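Local atomic coordinates of DYNE8 (PDB entry 4AMM), a protein that is the acyltransferase domain of an iterative enediyne polyketide synthase in dynemicin biosynthesis, and probably transfers acyl building units to the carrier domain. Residues A[107-112]-A[140-145]; A[207-212]-A[280-285]; A[220-225]-A[234-239]; A[226-231]-A[262-267]. All coordinates share one frame; numbering follows the deposited sequence.

Interaction 1 of 4, residues A[107-112]-A[140-145]; sequences AAPVHA and EPVDTA
V142 turns one methyl, CG2, onto the segment 107-112, where it meets both A107 and P109. The closest approach is to a backbone atom: CG2 of V142 lies 3.5 Å from the carbonyl oxygen of A107, and the same methyl is 4.2 Å from A107 CB. On the proline it comes to the ring carbon next to the nitrogen, V142 CG2 to P109 CD 4.0 Å, the two side chains crossing at about a right angle. The valine torsion explains why this branch does the work: CG1 is anti to the backbone N (chi1 177°), which leaves CG2 beside that N and turned to the loop. P109 also brings CG to within 4.2 Å of E140 O.

The two segments are the beginning and end of the long excursion between strand 99-103 and helix 144-165, part of which is not modelled. V110 and H111 touch the edge strand 268-270, and P109 bonds through its backbone to A272, so the contact lies where this loop of the larger part meets the ferredoxin-like small subdomain. At the helix start D143, the N-cap, accepts a weak bond from A145 N to OD1.

No hydrogen bond or charge pair spans the two segments, so methyl, proline ring and alanine meet by van der Waals contact alone, at the surface, with little directional constraint on how they fit.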
loop_
_atom_site.group_PDB
_atom_site.type_symbol
_atom_site.label_atom_id
_atom_site.label_comp_id
_atom_site.label_asym_id
_atom_site.label_seq_id
_atom_site.Cartn_x
_atom_site.Cartn_y
_atom_site.Cartn_z
ATOM N N ALA A 107 -9.508 -5.413 2.730
ATOM C CA ALA A 107 -10.127 -4.242 3.372
ATOM C C ALA A 107 -10.650 -4.614 4.756
ATOM O O ALA A 107 -11.016 -5.758 5.000
ATOM C CB ALA A 107 -11.286 -3.746 2.501
ATOM N N ALA A 108 -10.649 -3.632 5.655
ATOM C CA ALA A 108 -11.074 -3.813 7.024
ATOM C C ALA A 108 -12.260 -2.875 7.377
ATOM O O ALA A 108 -12.068 -1.907 8.116
ATOM C CB ALA A 108 -9.877 -3.516 7.968
ATOM N N PRO A 109 -13.466 -3.140 6.817
ATOM C CA PRO A 109 -14.545 -2.148 7.003
ATOM C C PRO A 109 -15.041 -2.094 8.435
ATOM O O PRO A 109 -14.971 -3.042 9.163
ATOM C CB PRO A 109 -15.681 -2.690 6.098
ATOM C CG PRO A 109 -15.340 -4.236 5.988
ATOM C CD PRO A 109 -13.873 -4.182 5.856
ATOM N N VAL A 110 -15.504 -0.924 8.826
ATOM C CA VAL A 110 -16.073 -0.689 10.129
ATOM C C VAL A 110 -17.509 -1.213 10.105
ATOM O O VAL A 110 -18.219 -1.105 9.072
ATOM C CB VAL A 110 -16.002 0.843 10.392
ATOM C CG1 VAL A 110 -16.988 1.287 11.462
ATOM C CG2 VAL A 110 -14.553 1.232 10.676
ATOM N N HIS A 111 -17.934 -1.809 11.214
ATOM C CA HIS A 111 -19.251 -2.467 11.309
ATOM C C HIS A 111 -20.444 -1.514 11.085
ATOM O O HIS A 111 -21.293 -1.744 10.217
ATOM C CB HIS A 111 -19.371 -3.246 12.633
ATOM C CG HIS A 111 -20.700 -3.904 12.858
ATOM N ND1 HIS A 111 -21.135 -4.998 12.130
ATOM C CD2 HIS A 111 -21.681 -3.638 13.760
ATOM C CE1 HIS A 111 -22.328 -5.370 12.569
ATOM N NE2 HIS A 111 -22.682 -4.562 13.558
ATOM N N ALA A 112 -20.495 -0.448 11.849
ATOM C CA ALA A 112 -21.596 0.526 11.657
ATOM C C ALA A 112 -20.960 1.907 11.614
ATOM O O ALA A 112 -20.957 2.608 12.630
ATOM C CB ALA A 112 -22.639 0.420 12.808
ATOM N N GLU A 140 -21.347 -5.131 5.308
ATOM C CA GLU A 140 -21.189 -6.571 5.140
ATOM C C GLU A 140 -19.723 -6.863 5.251
ATOM O O GLU A 140 -18.912 -6.086 4.743
ATOM C CB GLU A 140 -21.682 -7.060 3.775
ATOM C CG GLU A 140 -23.089 -7.647 3.824
ATOM C CD GLU A 140 -23.376 -8.540 2.632
ATOM O OE1 GLU A 140 -22.501 -9.380 2.281
ATOM O OE2 GLU A 140 -24.478 -8.407 2.043
ATOM N N PRO A 141 -19.368 -7.970 5.926
ATOM C CA PRO A 141 -17.948 -8.363 5.894
ATOM C C PRO A 141 -17.454 -8.595 4.464
ATOM O O PRO A 141 -18.262 -8.890 3.562
ATOM C CB PRO A 141 -17.944 -9.703 6.635
ATOM C CG PRO A 141 -19.105 -9.701 7.491
ATOM C CD PRO A 141 -20.172 -8.955 6.663
ATOM N N VAL A 142 -16.134 -8.515 4.261
ATOM C CA VAL A 142 -15.531 -8.964 2.991
ATOM C C VAL A 142 -15.840 -10.514 2.811
ATOM O O VAL A 142 -15.749 -11.255 3.780
ATOM C CB VAL A 142 -14.000 -8.681 3.056
ATOM C CG1 VAL A 142 -13.350 -9.212 1.792
ATOM C CG2 VAL A 142 -13.698 -7.131 3.214
ATOM N N ASP A 143 -16.225 -10.995 1.619
ATOM C CA ASP A 143 -16.347 -12.490 1.416
ATOM C C ASP A 143 -14.922 -12.963 1.071
ATOM O O ASP A 143 -14.443 -12.826 -0.091
ATOM C CB ASP A 143 -17.274 -12.849 0.262
ATOM C CG ASP A 143 -17.275 -14.350 -0.074
ATOM O OD1 ASP A 143 -16.387 -15.123 0.343
ATOM O OD2 ASP A 143 -18.218 -14.788 -0.780
ATOM N N THR A 144 -14.247 -13.494 2.092
ATOM C CA THR A 144 -12.803 -13.652 2.004
ATOM C C THR A 144 -12.405 -14.674 0.919
ATOM O O THR A 144 -11.323 -14.563 0.304
ATOM C CB THR A 144 -12.194 -13.945 3.414
ATOM O OG1 THR A 144 -10.792 -13.584 3.412
ATOM C CG2 THR A 144 -12.212 -15.387 3.786
ATOM N N ALA A 145 -13.232 -15.689 0.609
ATOM C CA ALA A 145 -12.847 -16.714 -0.404
ATOM C C ALA A 145 -12.777 -16.056 -1.800
ATOM O O ALA A 145 -12.071 -16.514 -2.630
ATOM C CB ALA A 145 -13.854 -17.859 -0.399
#

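Interaction 2 of 4, residues A[207-212]-A[280-285]; sequences AATEAP and PLMAPA
A partly buried, mainly van der Waals contact, supplemented by one water bridge, sets T209 against L281 and M282, where the chain's way into the small subdomain meets its way out. The methyl of T209 does the touching: CG2 lies 3.9 Å from L281 O and 4.0 Å from L281 CB, so it rests on the root of the leucine rather than on its branched end. The side chains of T209 and L281 cross at about a right angle. Next to the leucine carbonyl comes the thioether of M282, its SD 4.2 Å from T209 CG2; the CB of M282 points away, and bends at chi2 and chi3 fold the sulfur back.

Residues 207-212 lead from helix 191-206 into strand 213-218, the first strand of the ferredoxin-like small subdomain, while 280-285 form a 3-10 turn running into helix 283-294. T209 thus sits where the two connections touch, and H275 touches it too.

The threonine hydroxyl turns back on its own loop, donating from OG1 to A211 O over 2.7 Å, 32° out of the carbonyl plane; OG1 also bonds to S213 OG. With chi1 at 52°, OG1 stands between the backbone N and the carbonyl carbon, leaving CG2 for the neighbour. A serine here would keep a hydroxyl but lack the methyl, and would probably leave a gap beside L281 CB and O and the M282 sulfur.

One water joins the backbones, accepting from E210 N (2.9 Å) and donating to L281 O (2.8 Å).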
loop_
_atom_site.group_PDB
_atom_site.type_symbol
_atom_site.label_atom_id
_atom_site.label_comp_id
_atom_site.label_asym_id
_atom_site.label_seq_id
_atom_site.Cartn_x
_atom_site.Cartn_y
_atom_site.Cartn_z
ATOM N N ALA A 207 -13.908 -20.525 6.243
ATOM C CA ALA A 207 -14.590 -21.505 7.156
ATOM C C ALA A 207 -14.982 -20.818 8.447
ATOM O O ALA A 207 -14.227 -19.976 8.967
ATOM C CB ALA A 207 -13.664 -22.665 7.427
ATOM N N ALA A 208 -16.126 -21.145 9.040
ATOM C CA ALA A 208 -16.501 -20.536 10.275
ATOM C C ALA A 208 -15.559 -20.848 11.385
ATOM O O ALA A 208 -14.973 -21.963 11.435
ATOM C CB ALA A 208 -17.941 -21.077 10.627
ATOM N N THR A 209 -15.367 -19.901 12.283
ATOM C CA THR A 209 -14.651 -20.170 13.503
ATOM C C THR A 209 -15.530 -21.049 14.435
ATOM O O THR A 209 -16.774 -21.138 14.218
ATOM C CB THR A 209 -14.228 -18.863 14.196
ATOM O OG1 THR A 209 -15.315 -17.938 14.383
ATOM C CG2 THR A 209 -13.110 -18.163 13.418
ATOM N N GLU A 210 -14.942 -21.633 15.448
ATOM C CA GLU A 210 -15.675 -22.551 16.336
ATOM C C GLU A 210 -16.829 -21.839 17.009
ATOM O O GLU A 210 -17.831 -22.476 17.304
ATOM C CB GLU A 210 -14.705 -23.156 17.352
ATOM C CG GLU A 210 -15.446 -24.117 18.347
ATOM C CD GLU A 210 -15.349 -23.879 19.848
ATOM O OE1 GLU A 210 -14.265 -24.165 20.437
ATOM O OE2 GLU A 210 -16.433 -23.567 20.463
ATOM N N ALA A 211 -16.674 -20.573 17.347
ATOM C CA ALA A 211 -17.763 -19.838 17.948
ATOM C C ALA A 211 -17.766 -18.483 17.303
ATOM O O ALA A 211 -16.718 -18.078 16.697
ATOM C CB ALA A 211 -17.563 -19.701 19.440
ATOM N N PRO A 212 -18.816 -17.647 17.433
ATOM C CA PRO A 212 -18.864 -16.356 16.819
ATOM C C PRO A 212 -17.683 -15.509 17.324
ATOM O O PRO A 212 -17.356 -15.494 18.476
ATOM C CB PRO A 212 -20.219 -15.758 17.273
ATOM C CG PRO A 212 -21.053 -17.063 17.498
ATOM C CD PRO A 212 -20.122 -18.012 18.103
ATOM N N PRO A 280 -5.649 -17.286 17.473
ATOM C CA PRO A 280 -5.721 -18.755 17.545
ATOM C C PRO A 280 -6.969 -19.378 16.963
ATOM O O PRO A 280 -6.918 -20.560 16.639
ATOM C CB PRO A 280 -5.599 -19.058 19.029
ATOM C CG PRO A 280 -4.738 -17.889 19.557
ATOM C CD PRO A 280 -5.198 -16.683 18.753
ATOM N N LEU A 281 -8.051 -18.630 16.834
ATOM C CA LEU A 281 -9.294 -19.224 16.224
ATOM C C LEU A 281 -9.102 -19.526 14.772
ATOM O O LEU A 281 -9.916 -20.203 14.140
ATOM C CB LEU A 281 -10.507 -18.302 16.388
ATOM C CG LEU A 281 -10.822 -18.173 17.858
ATOM C CD1 LEU A 281 -11.976 -17.250 18.004
ATOM C CD2 LEU A 281 -11.149 -19.599 18.498
ATOM N N MET A 282 -8.020 -19.059 14.149
ATOM C CA MET A 282 -7.643 -19.416 12.766
ATOM C C MET A 282 -6.751 -20.657 12.670
ATOM O O MET A 282 -6.430 -20.992 11.509
ATOM C CB MET A 282 -6.985 -18.205 12.052
ATOM C CG MET A 282 -7.808 -16.945 12.055
ATOM S SD MET A 282 -9.558 -17.132 11.439
ATOM C CE MET A 282 -9.029 -17.541 9.816
ATOM N N ALA A 283 -6.509 -21.350 13.764
ATOM C CA ALA A 283 -5.620 -22.528 13.643
ATOM C C ALA A 283 -6.163 -23.613 12.666
ATOM O O ALA A 283 -5.383 -24.168 11.922
ATOM C CB ALA A 283 -5.394 -23.103 15.038
ATOM N N PRO A 284 -7.474 -23.861 12.627
ATOM C CA PRO A 284 -7.973 -24.850 11.641
ATOM C C PRO A 284 -7.658 -24.436 10.215
ATOM O O PRO A 284 -7.185 -25.273 9.302
ATOM C CB PRO A 284 -9.506 -24.887 11.924
ATOM C CG PRO A 284 -9.638 -24.567 13.275
ATOM C CD PRO A 284 -8.563 -23.427 13.496
ATOM N N ALA A 285 -7.849 -23.154 9.867
ATOM C CA ALA A 285 -7.514 -22.616 8.553
ATOM C C ALA A 285 -6.023 -22.706 8.241
ATOM O O ALA A 285 -5.649 -23.017 7.085
ATOM C CB ALA A 285 -7.975 -21.183 8.414
HETATM O O HOH W 1 -12.011 -21.652 15.384
#

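Interaction 3 of 4, residues A[220-225]-A[234-239]; sequences ADLAAA and AVVAVD
L222, V236 and D239 join the helix and second strand of a split beta-alpha-beta unit, the first half of the ferredoxin-like small subdomain: strand 213-218, helix 222-229 and strand 235-241, with 244-250 lying between the two strands. L222, on the first turn of the helix, reaches down to the sheet with both methyls. CD1 settles astride the valine fork, 3.9 Å from V236 CG1 and equally far from V236 CG2, while CD2 comes within 3.9 Å of D239 OD2. The extended first torsion (CG anti to the backbone N, chi1 178°) carries the isobutyl group out to the strand, crossing both partners at about a right angle.

The carboxylate of D239 is not left to the leucine: its OD2 forms a salt bridge with R334 NE, so the apolar methyl lies alongside an already paired oxygen. Between V236 and D239, A237 and V238 both face V246 in a classic beta bulge, an extra residue on strand 235-241 opposite V246 of 244-250.

The helix start is fixed by D221, the N-cap residue, whose OD1 accepts from A224 N at 2.9 Å with an N-H...O angle of 157°. A water completes the link between helix and strand: it donates to D239 OD1 over 2.7 Å and accepts a weak bond from L222 N at 3.1 Å.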
loop_
_atom_site.group_PDB
_atom_site.type_symbol
_atom_site.label_atom_id
_atom_site.label_comp_id
_atom_site.label_asym_id
_atom_site.label_seq_id
_atom_site.Cartn_x
_atom_site.Cartn_y
_atom_site.Cartn_z
ATOM N N ALA A 220 -5.108 3.481 19.772
ATOM C CA ALA A 220 -4.176 3.312 20.873
ATOM C C ALA A 220 -2.978 2.509 20.339
ATOM O O ALA A 220 -3.032 1.918 19.242
ATOM C CB ALA A 220 -4.859 2.511 22.013
ATOM N N ASP A 221 -1.883 2.524 21.119
ATOM C CA ASP A 221 -0.700 1.787 20.769
ATOM C C ASP A 221 -0.682 0.366 21.280
ATOM O O ASP A 221 -1.594 -0.073 21.986
ATOM C CB ASP A 221 0.569 2.565 21.150
ATOM C CG ASP A 221 0.766 2.728 22.621
ATOM O OD1 ASP A 221 0.287 2.027 23.496
ATOM O OD2 ASP A 221 1.556 3.654 22.975
ATOM N N LEU A 222 0.372 -0.367 20.944
ATOM C CA LEU A 222 0.426 -1.805 21.285
ATOM C C LEU A 222 0.374 -2.033 22.804
ATOM O O LEU A 222 -0.387 -2.905 23.273
ATOM C CB LEU A 222 1.698 -2.374 20.646
ATOM C CG LEU A 222 1.930 -3.879 20.949
ATOM C CD1 LEU A 222 0.882 -4.738 20.282
ATOM C CD2 LEU A 222 3.258 -4.274 20.396
ATOM N N ALA A 223 1.138 -1.298 23.571
ATOM C CA ALA A 223 1.073 -1.472 25.033
ATOM C C ALA A 223 -0.305 -1.144 25.585
ATOM O O ALA A 223 -0.793 -1.850 26.488
ATOM C CB ALA A 223 2.040 -0.526 25.698
ATOM N N ALA A 224 -0.975 -0.090 25.060
ATOM C CA ALA A 224 -2.261 0.200 25.589
ATOM C C ALA A 224 -3.219 -0.915 25.199
ATOM O O ALA A 224 -4.115 -1.265 26.029
ATOM C CB ALA A 224 -2.722 1.552 25.046
ATOM N N ALA A 225 -3.123 -1.428 23.978
ATOM C CA ALA A 225 -3.984 -2.547 23.584
ATOM C C ALA A 225 -3.820 -3.774 24.444
ATOM O O ALA A 225 -4.771 -4.452 24.808
ATOM C CB ALA A 225 -3.762 -2.908 22.161
ATOM N N ALA A 234 -9.103 -11.755 24.573
ATOM C CA ALA A 234 -8.777 -11.193 23.249
ATOM C C ALA A 234 -7.307 -11.036 23.118
ATOM O O ALA A 234 -6.583 -10.903 24.115
ATOM C CB ALA A 234 -9.448 -9.817 23.167
ATOM N N VAL A 235 -6.842 -11.027 21.853
ATOM C CA VAL A 235 -5.380 -10.911 21.554
ATOM C C VAL A 235 -5.153 -9.920 20.486
ATOM O O VAL A 235 -6.043 -9.585 19.661
ATOM C CB VAL A 235 -4.801 -12.268 21.136
ATOM C CG1 VAL A 235 -4.994 -13.286 22.344
ATOM C CG2 VAL A 235 -5.357 -12.775 19.838
ATOM N N VAL A 236 -3.911 -9.409 20.403
ATOM C CA VAL A 236 -3.564 -8.513 19.307
ATOM C C VAL A 236 -3.557 -9.250 18.004
ATOM O O VAL A 236 -2.925 -10.342 17.876
ATOM C CB VAL A 236 -2.182 -7.904 19.584
ATOM C CG1 VAL A 236 -1.710 -7.063 18.439
ATOM C CG2 VAL A 236 -2.245 -6.953 20.819
ATOM N N ALA A 237 -4.270 -8.712 17.012
ATOM C CA ALA A 237 -4.362 -9.263 15.700
ATOM C C ALA A 237 -3.566 -8.457 14.708
ATOM O O ALA A 237 -2.906 -9.053 13.839
ATOM C CB ALA A 237 -5.884 -9.279 15.304
ATOM N N VAL A 238 -3.613 -7.106 14.793
ATOM C CA VAL A 238 -2.951 -6.313 13.764
ATOM C C VAL A 238 -2.315 -5.135 14.506
ATOM O O VAL A 238 -2.990 -4.348 15.167
ATOM C CB VAL A 238 -3.963 -5.781 12.740
ATOM C CG1 VAL A 238 -3.230 -4.906 11.661
ATOM C CG2 VAL A 238 -4.789 -6.904 12.091
ATOM N N ASP A 239 -0.996 -5.003 14.424
ATOM C CA ASP A 239 -0.259 -3.841 15.024
ATOM C C ASP A 239 0.059 -2.898 13.912
ATOM O O ASP A 239 1.049 -3.078 13.151
ATOM C CB ASP A 239 1.016 -4.312 15.708
ATOM C CG ASP A 239 1.800 -3.177 16.292
ATOM O OD1 ASP A 239 1.304 -2.018 16.363
ATOM O OD2 ASP A 239 3.025 -3.472 16.593
HETATM O O HOH W 2 1.585 -0.059 18.153
#

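Interaction 4 of 4, residues A[226-231]-A[262-267]; sequences RELAAG and RHAGIE
L228 and I266 meet tip to tip, CD1 against CD1 at 3.6 Å, and this is the tightest approach of the contact. The same leucine methyl is 3.9 Å from I266 CG2 and 4.0 Å from I266 CB, so it lies along the isoleucine's branch point as well as at its end. The second leucine methyl takes another partner: L228 CD2 sits 3.9 Å from A264 CB. One side chain thereby bridges A264, at the C-terminal end of helix 251-264, and I266, beyond the glycine. A264 and I266 both point their CB atoms toward helix 222-229, and L228 points back at them. An alanine in place of L228 would probably open a gap between the two helices and leave I266 CD1 without its main partner here.

The isoleucine is fully extended at chi2 (180°), which carries CD1 out to the leucine. A220, just before helix 222-229, packs on its CG2, and A224 of that helix on its CD1, while L228 is packed against A260 and A261.

The turn at G265, between A264 and I266, is consistent with both side chains facing L228. Its positive phi of 66°, with two bonds back into the last turn, one of them G265 N to R262 O at 3.2 Å, makes a Schellman motif. No polar bond crosses between the segments. Two helices packed together on one face of an antiparallel sheet in this way are the hallmark of the ferredoxin-like fold, here the small subdomain of the acyltransferase.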
loop_
_atom_site.group_PDB
_atom_site.type_symbol
_atom_site.label_atom_id
_atom_site.label_comp_id
_atom_site.label_asym_id
_atom_site.label_seq_id
_atom_site.Cartn_x
_atom_site.Cartn_y
_atom_site.Cartn_z
ATOM N N ARG A 226 -2.559 -4.099 24.742
ATOM C CA ARG A 226 -2.276 -5.260 25.573
ATOM C C ARG A 226 -2.737 -5.067 26.957
ATOM O O ARG A 226 -3.194 -6.015 27.604
ATOM C CB ARG A 226 -0.748 -5.571 25.518
ATOM C CG ARG A 226 -0.359 -6.221 24.191
ATOM C CD ARG A 226 0.024 -7.728 24.423
ATOM N NE ARG A 226 0.144 -8.477 23.183
ATOM C CZ ARG A 226 1.161 -8.412 22.336
ATOM N NH1 ARG A 226 2.217 -7.577 22.554
ATOM N NH2 ARG A 226 1.110 -9.181 21.227
ATOM N N GLU A 227 -2.680 -3.838 27.488
ATOM C CA GLU A 227 -3.293 -3.585 28.822
ATOM C C GLU A 227 -4.825 -3.755 28.812
ATOM O O GLU A 227 -5.364 -4.422 29.702
ATOM C CB GLU A 227 -2.921 -2.164 29.254
ATOM C CG GLU A 227 -3.423 -1.811 30.684
ATOM C CD GLU A 227 -3.340 -0.310 30.963
ATOM O OE1 GLU A 227 -2.241 0.149 31.292
ATOM O OE2 GLU A 227 -4.376 0.411 30.848
ATOM N N LEU A 228 -5.496 -3.267 27.769
ATOM C CA LEU A 228 -6.947 -3.437 27.685
ATOM C C LEU A 228 -7.339 -4.901 27.514
ATOM O O LEU A 228 -8.377 -5.358 28.045
ATOM C CB LEU A 228 -7.554 -2.634 26.507
ATOM C CG LEU A 228 -7.477 -1.112 26.578
ATOM C CD1 LEU A 228 -7.975 -0.414 25.295
ATOM C CD2 LEU A 228 -8.340 -0.608 27.743
ATOM N N ALA A 229 -6.539 -5.646 26.757
ATOM C CA ALA A 229 -6.859 -7.029 26.450
ATOM C C ALA A 229 -6.449 -8.012 27.554
ATOM O O ALA A 229 -6.875 -9.185 27.515
ATOM C CB ALA A 229 -6.191 -7.457 25.137
ATOM N N ALA A 230 -5.639 -7.576 28.516
ATOM C CA ALA A 230 -5.051 -8.505 29.496
ATOM C C ALA A 230 -6.126 -9.169 30.325
ATOM O O ALA A 230 -7.010 -8.486 30.856
ATOM C CB ALA A 230 -4.015 -7.788 30.360
ATOM N N GLY A 231 -6.142 -10.492 30.322
ATOM C CA GLY A 231 -7.094 -11.270 31.109
ATOM C C GLY A 231 -8.452 -11.420 30.397
ATOM O O GLY A 231 -9.352 -12.092 30.907
ATOM N N ARG A 262 -13.817 1.694 27.040
ATOM C CA ARG A 262 -14.650 2.820 27.450
ATOM C C ARG A 262 -14.246 3.372 28.811
ATOM O O ARG A 262 -14.163 4.606 28.969
ATOM C CB ARG A 262 -16.119 2.435 27.422
ATOM C CG ARG A 262 -16.706 2.362 26.057
ATOM C CD ARG A 262 -18.246 2.297 26.097
ATOM N NE ARG A 262 -18.719 1.200 26.940
ATOM C CZ ARG A 262 -18.892 -0.044 26.522
ATOM N NH1 ARG A 262 -18.641 -0.381 25.259
ATOM N NH2 ARG A 262 -19.312 -0.952 27.376
ATOM N N HIS A 263 -13.877 2.497 29.753
ATOM C CA HIS A 263 -13.426 2.944 31.090
ATOM C C HIS A 263 -12.116 3.723 31.045
ATOM O O HIS A 263 -11.913 4.719 31.786
ATOM C CB HIS A 263 -13.261 1.768 32.041
ATOM C CG HIS A 263 -14.514 0.953 32.226
ATOM N ND1 HIS A 263 -15.755 1.355 31.753
ATOM C CD2 HIS A 263 -14.720 -0.244 32.840
ATOM C CE1 HIS A 263 -16.660 0.439 32.054
ATOM N NE2 HIS A 263 -16.063 -0.531 32.733
ATOM N N ALA A 264 -11.229 3.330 30.143
ATOM C CA ALA A 264 -9.938 3.952 29.990
ATOM C C ALA A 264 -9.986 5.194 29.110
ATOM O O ALA A 264 -8.973 5.892 28.938
ATOM C CB ALA A 264 -8.918 2.900 29.424
ATOM N N GLY A 265 -11.144 5.463 28.525
ATOM C CA GLY A 265 -11.241 6.511 27.520
ATOM C C GLY A 265 -10.479 6.274 26.178
ATOM O O GLY A 265 -10.021 7.220 25.488
ATOM N N ILE A 266 -10.411 5.009 25.762
ATOM C CA ILE A 266 -9.823 4.648 24.469
ATOM C C ILE A 266 -10.960 4.331 23.491
ATOM O O ILE A 266 -11.869 3.556 23.897
ATOM C CB ILE A 266 -8.848 3.458 24.639
ATOM C CG1 ILE A 266 -7.650 3.952 25.446
ATOM C CG2 ILE A 266 -8.387 2.891 23.262
ATOM C CD1 ILE A 266 -6.607 2.882 25.700
ATOM N N GLU A 267 -10.997 4.923 22.308
ATOM C CA GLU A 267 -12.030 4.618 21.280
ATOM C C GLU A 267 -11.835 3.230 20.661
ATOM O O GLU A 267 -10.775 2.907 20.076
ATOM C CB GLU A 267 -12.049 5.672 20.163
ATOM C CG GLU A 267 -13.149 5.431 19.089
ATOM C CD GLU A 267 -13.025 6.236 17.762
ATOM O OE1 GLU A 267 -11.975 6.202 17.019
ATOM O OE2 GLU A 267 -14.049 6.889 17.446
#

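Overall arrangement
Interaction 1 comes first along the chain, before the other three. Interaction 2 then encloses interactions 3 and 4, whose segments alternate and which share helix 222-229. These two form one neighbourhood, centres about 10 Å apart, with A234 O 3.6 Å from A229 CB: the helices of the ferredoxin-like subdomain and the sheet beneath them. Interaction 2, at the subdomain's two connections to the larger part, lies with its centre about 20 Å from that of interaction 3, yet P280 CD touches V235 CG2 at 4.1 Å. Interaction 1 lies about 17 Å, centre to centre, from interaction 2 without touching it. The four contacts thus run from the linkers to the outer helices of one acyltransferase domain.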